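Local structure of uncharacterized protein (Pyrococcus horikoshii, 1ZJJ) at residues B[42-50]-B[90-98]. The protein is probably a magnesium-dependent phosphatase of the haloacid dehalogenase (HAD) superfamily, though its physiological substrate is not established. Sequence-based numbering, arbitrary orientation.
Sequences NSTKTPEMY and GGEGLVKEM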
loop_
_atom_site.group_PDB
_atom_site.type_symbol
_atom_site.label_atom_id
_atom_site.label_comp_id
_atom_site.label_asym_id
_atom_site.label_seq_id
_atom_site.Cartn_x
_atom_site.Cartn_y
_atom_site.Cartn_z
ATOM N N ASN B 42 8.427 9.973 -12.941
ATOM C CA ASN B 42 8.232 8.636 -13.492
ATOM C C ASN B 42 9.578 7.926 -13.627
ATOM O O ASN B 42 10.531 8.492 -14.155
ATOM C CB ASN B 42 7.537 8.726 -14.854
ATOM C CG ASN B 42 6.856 7.429 -15.250
ATOM O OD1 ASN B 42 7.485 6.373 -15.299
ATOM N ND2 ASN B 42 5.558 7.505 -15.534
ATOM N N SER B 43 9.660 6.689 -13.149
ATOM C CA SER B 43 10.919 5.951 -13.216
ATOM C C SER B 43 10.896 4.723 -14.125
ATOM O O SER B 43 11.869 3.961 -14.163
ATOM C CB SER B 43 11.343 5.517 -11.812
ATOM O OG SER B 43 10.453 4.543 -11.295
ATOM N N THR B 44 9.801 4.535 -14.855
ATOM C CA THR B 44 9.686 3.373 -15.748
ATOM C C THR B 44 10.516 3.504 -17.043
ATOM O O THR B 44 10.820 2.527 -17.718
ATOM C CB THR B 44 8.210 3.148 -16.096
ATOM O OG1 THR B 44 7.727 4.271 -16.834
ATOM C CG2 THR B 44 7.373 2.993 -14.824
ATOM N N LYS B 45 10.845 4.757 -17.412
ATOM C CA LYS B 45 11.550 4.968 -18.680
ATOM C C LYS B 45 12.883 5.696 -18.492
ATOM O O LYS B 45 13.085 6.438 -17.541
ATOM C CB LYS B 45 10.646 5.802 -19.595
ATOM C CG LYS B 45 9.434 5.016 -20.108
ATOM C CD LYS B 45 8.632 5.804 -21.149
ATOM C CE LYS B 45 7.431 5.015 -21.689
ATOM N NZ LYS B 45 6.351 5.028 -20.703
ATOM N N THR B 46 13.831 5.432 -19.421
ATOM C CA THR B 46 15.092 6.170 -19.365
ATOM C C THR B 46 14.974 7.542 -20.019
ATOM O O THR B 46 14.048 7.835 -20.767
ATOM C CB THR B 46 16.189 5.396 -20.106
ATOM O OG1 THR B 46 15.787 5.181 -21.459
ATOM C CG2 THR B 46 16.476 4.055 -19.428
ATOM N N PRO B 47 15.934 8.405 -19.673
ATOM C CA PRO B 47 16.083 9.692 -20.334
ATOM C C PRO B 47 16.090 9.525 -21.859
ATOM O O PRO B 47 15.513 10.309 -22.598
ATOM C CB PRO B 47 17.378 10.323 -19.835
ATOM C CG PRO B 47 17.596 9.683 -18.463
ATOM C CD PRO B 47 16.986 8.223 -18.680
ATOM N N GLU B 48 16.821 8.492 -22.328
ATOM C CA GLU B 48 16.826 8.207 -23.758
ATOM C C GLU B 48 15.420 7.954 -24.304
ATOM O O GLU B 48 15.012 8.493 -25.326
ATOM C CB GLU B 48 17.710 6.984 -23.995
ATOM C CG GLU B 48 19.193 7.312 -23.833
ATOM C CD GLU B 48 19.583 7.094 -22.391
ATOM O OE1 GLU B 48 19.016 6.206 -21.775
ATOM O OE2 GLU B 48 20.437 7.839 -21.887
ATOM N N MET B 49 14.677 7.096 -23.607
ATOM C CA MET B 49 13.314 6.765 -24.003
ATOM C C MET B 49 12.462 8.021 -24.026
ATOM O O MET B 49 11.623 8.197 -24.906
ATOM C CB MET B 49 12.696 5.751 -23.034
ATOM C CG MET B 49 13.132 4.306 -23.247
ATOM S SD MET B 49 12.486 3.177 -21.980
ATOM C CE MET B 49 13.972 2.708 -21.152
ATOM N N TYR B 50 12.675 8.898 -23.051
ATOM C CA TYR B 50 11.901 10.127 -22.989
ATOM C C TYR B 50 12.232 11.061 -24.143
ATOM O O TYR B 50 11.348 11.754 -24.654
ATOM C CB TYR B 50 12.105 10.820 -21.635
ATOM C CG TYR B 50 11.063 10.395 -20.630
ATOM C CD1 TYR B 50 11.401 9.622 -19.519
ATOM C CD2 TYR B 50 9.715 10.720 -20.823
ATOM C CE1 TYR B 50 10.426 9.179 -18.630
ATOM C CE2 TYR B 50 8.736 10.280 -19.944
ATOM C CZ TYR B 50 9.094 9.510 -18.850
ATOM O OH TYR B 50 8.121 9.066 -17.983
ATOM N N GLY B 90 10.269 -2.364 -10.041
ATOM C CA GLY B 90 10.039 -1.288 -10.984
ATOM C C GLY B 90 10.224 -1.710 -12.424
ATOM O O GLY B 90 10.423 -2.893 -12.713
ATOM N N GLY B 91 10.174 -0.733 -13.324
ATOM C CA GLY B 91 10.308 -1.009 -14.738
ATOM C C GLY B 91 11.710 -0.913 -15.302
ATOM O O GLY B 91 12.676 -0.605 -14.602
ATOM N N GLU B 92 11.801 -1.177 -16.598
ATOM C CA GLU B 92 13.053 -1.162 -17.343
ATOM C C GLU B 92 13.944 0.035 -17.022
ATOM O O GLU B 92 15.139 -0.119 -16.773
ATOM C CB GLU B 92 12.737 -1.182 -18.840
ATOM C CG GLU B 92 13.911 -1.470 -19.740
ATOM C CD GLU B 92 13.563 -1.265 -21.203
ATOM O OE1 GLU B 92 12.505 -1.769 -21.637
ATOM O OE2 GLU B 92 14.347 -0.603 -21.916
ATOM N N GLY B 93 13.362 1.227 -17.032
ATOM C CA GLY B 93 14.132 2.423 -16.750
ATOM C C GLY B 93 14.876 2.358 -15.430
ATOM O O GLY B 93 16.071 2.644 -15.368
ATOM N N LEU B 94 14.168 1.974 -14.372
ATOM C CA LEU B 94 14.765 1.891 -13.051
ATOM C C LEU B 94 15.825 0.795 -12.973
ATOM O O LEU B 94 16.897 1.008 -12.403
ATOM C CB LEU B 94 13.680 1.656 -11.997
ATOM C CG LEU B 94 14.131 1.664 -10.533
ATOM C CD1 LEU B 94 14.875 2.963 -10.214
ATOM C CD2 LEU B 94 12.911 1.488 -9.626
ATOM N N VAL B 95 15.533 -0.369 -13.550
ATOM C CA VAL B 95 16.486 -1.472 -13.531
ATOM C C VAL B 95 17.783 -1.057 -14.209
ATOM O O VAL B 95 18.868 -1.366 -13.721
ATOM C CB VAL B 95 15.933 -2.731 -14.245
ATOM C CG1 VAL B 95 17.065 -3.728 -14.480
ATOM C CG2 VAL B 95 14.849 -3.385 -13.396
ATOM N N LYS B 96 17.665 -0.353 -15.333
ATOM C CA LYS B 96 18.832 0.112 -16.078
ATOM C C LYS B 96 19.701 1.061 -15.257
ATOM O O LYS B 96 20.931 0.969 -15.279
ATOM C CB LYS B 96 18.391 0.818 -17.357
ATOM C CG LYS B 96 17.545 -0.040 -18.277
ATOM C CD LYS B 96 18.298 -0.422 -19.529
ATOM C CE LYS B 96 17.566 -1.524 -20.271
ATOM N NZ LYS B 96 17.648 -1.356 -21.748
ATOM N N GLU B 97 19.062 1.985 -14.545
ATOM C CA GLU B 97 19.795 2.938 -13.717
ATOM C C GLU B 97 20.516 2.224 -12.579
ATOM O O GLU B 97 21.629 2.594 -12.218
ATOM C CB GLU B 97 18.846 3.992 -13.132
ATOM C CG GLU B 97 18.190 4.877 -14.172
ATOM C CD GLU B 97 19.165 5.815 -14.870
ATOM O OE1 GLU B 97 20.388 5.737 -14.608
ATOM O OE2 GLU B 97 18.701 6.635 -15.692
ATOM N N MET B 98 19.883 1.206 -12.009
ATOM C CA MET B 98 20.509 0.474 -10.916
ATOM C C MET B 98 21.658 -0.382 -11.451
ATOM O O MET B 98 22.685 -0.540 -10.790
ATOM C CB MET B 98 19.477 -0.387 -10.179
ATOM C CG MET B 98 18.391 0.425 -9.456
ATOM S SD MET B 98 19.066 1.597 -8.239
ATOM C CE MET B 98 19.228 3.083 -9.250
HETATM O O HOH W 1 9.900 1.801 -12.417
HETATM O O HOH W 2 15.999 6.601 -15.801
#
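G93, in the first turn of helix 92-101, meets the loop leading into helix 47-56 so closely that backbone packs on backbone, a worked example of glycine admitting a chain to a helix surface. G93 CA lies 4.1 Å from K45 CA, and a CB on G93 would clash with S43, T44 and K45. Here G93 N donates to T44 O (2.9 Å). Beside this bond, T46 lays CG2 over G93 CA at 3.9 Å. Its chi1 of 58° sets OG1 where it accepts from M49 N, closing a capping box, and leaves CG2 beside the backbone N, facing G93. A glycine in place of T46 would probably leave M49 N without its cap and open a gap over G93. The solvent side holds little more than M49 CE against E92 OE2 (3.4 Å), the exposed E92 being in a long salt bridge with K96. At the buried end E97 OE2 takes a water that weakly reaches K45 O, while OE1 pairs with R74 of helix 69-80. The chemistry implies that backbone fit and the G93-T44 bond, rather than charge pairing between the segments, join the six-stranded HAD core to the four-stranded domain, probably an UmpH-like cap.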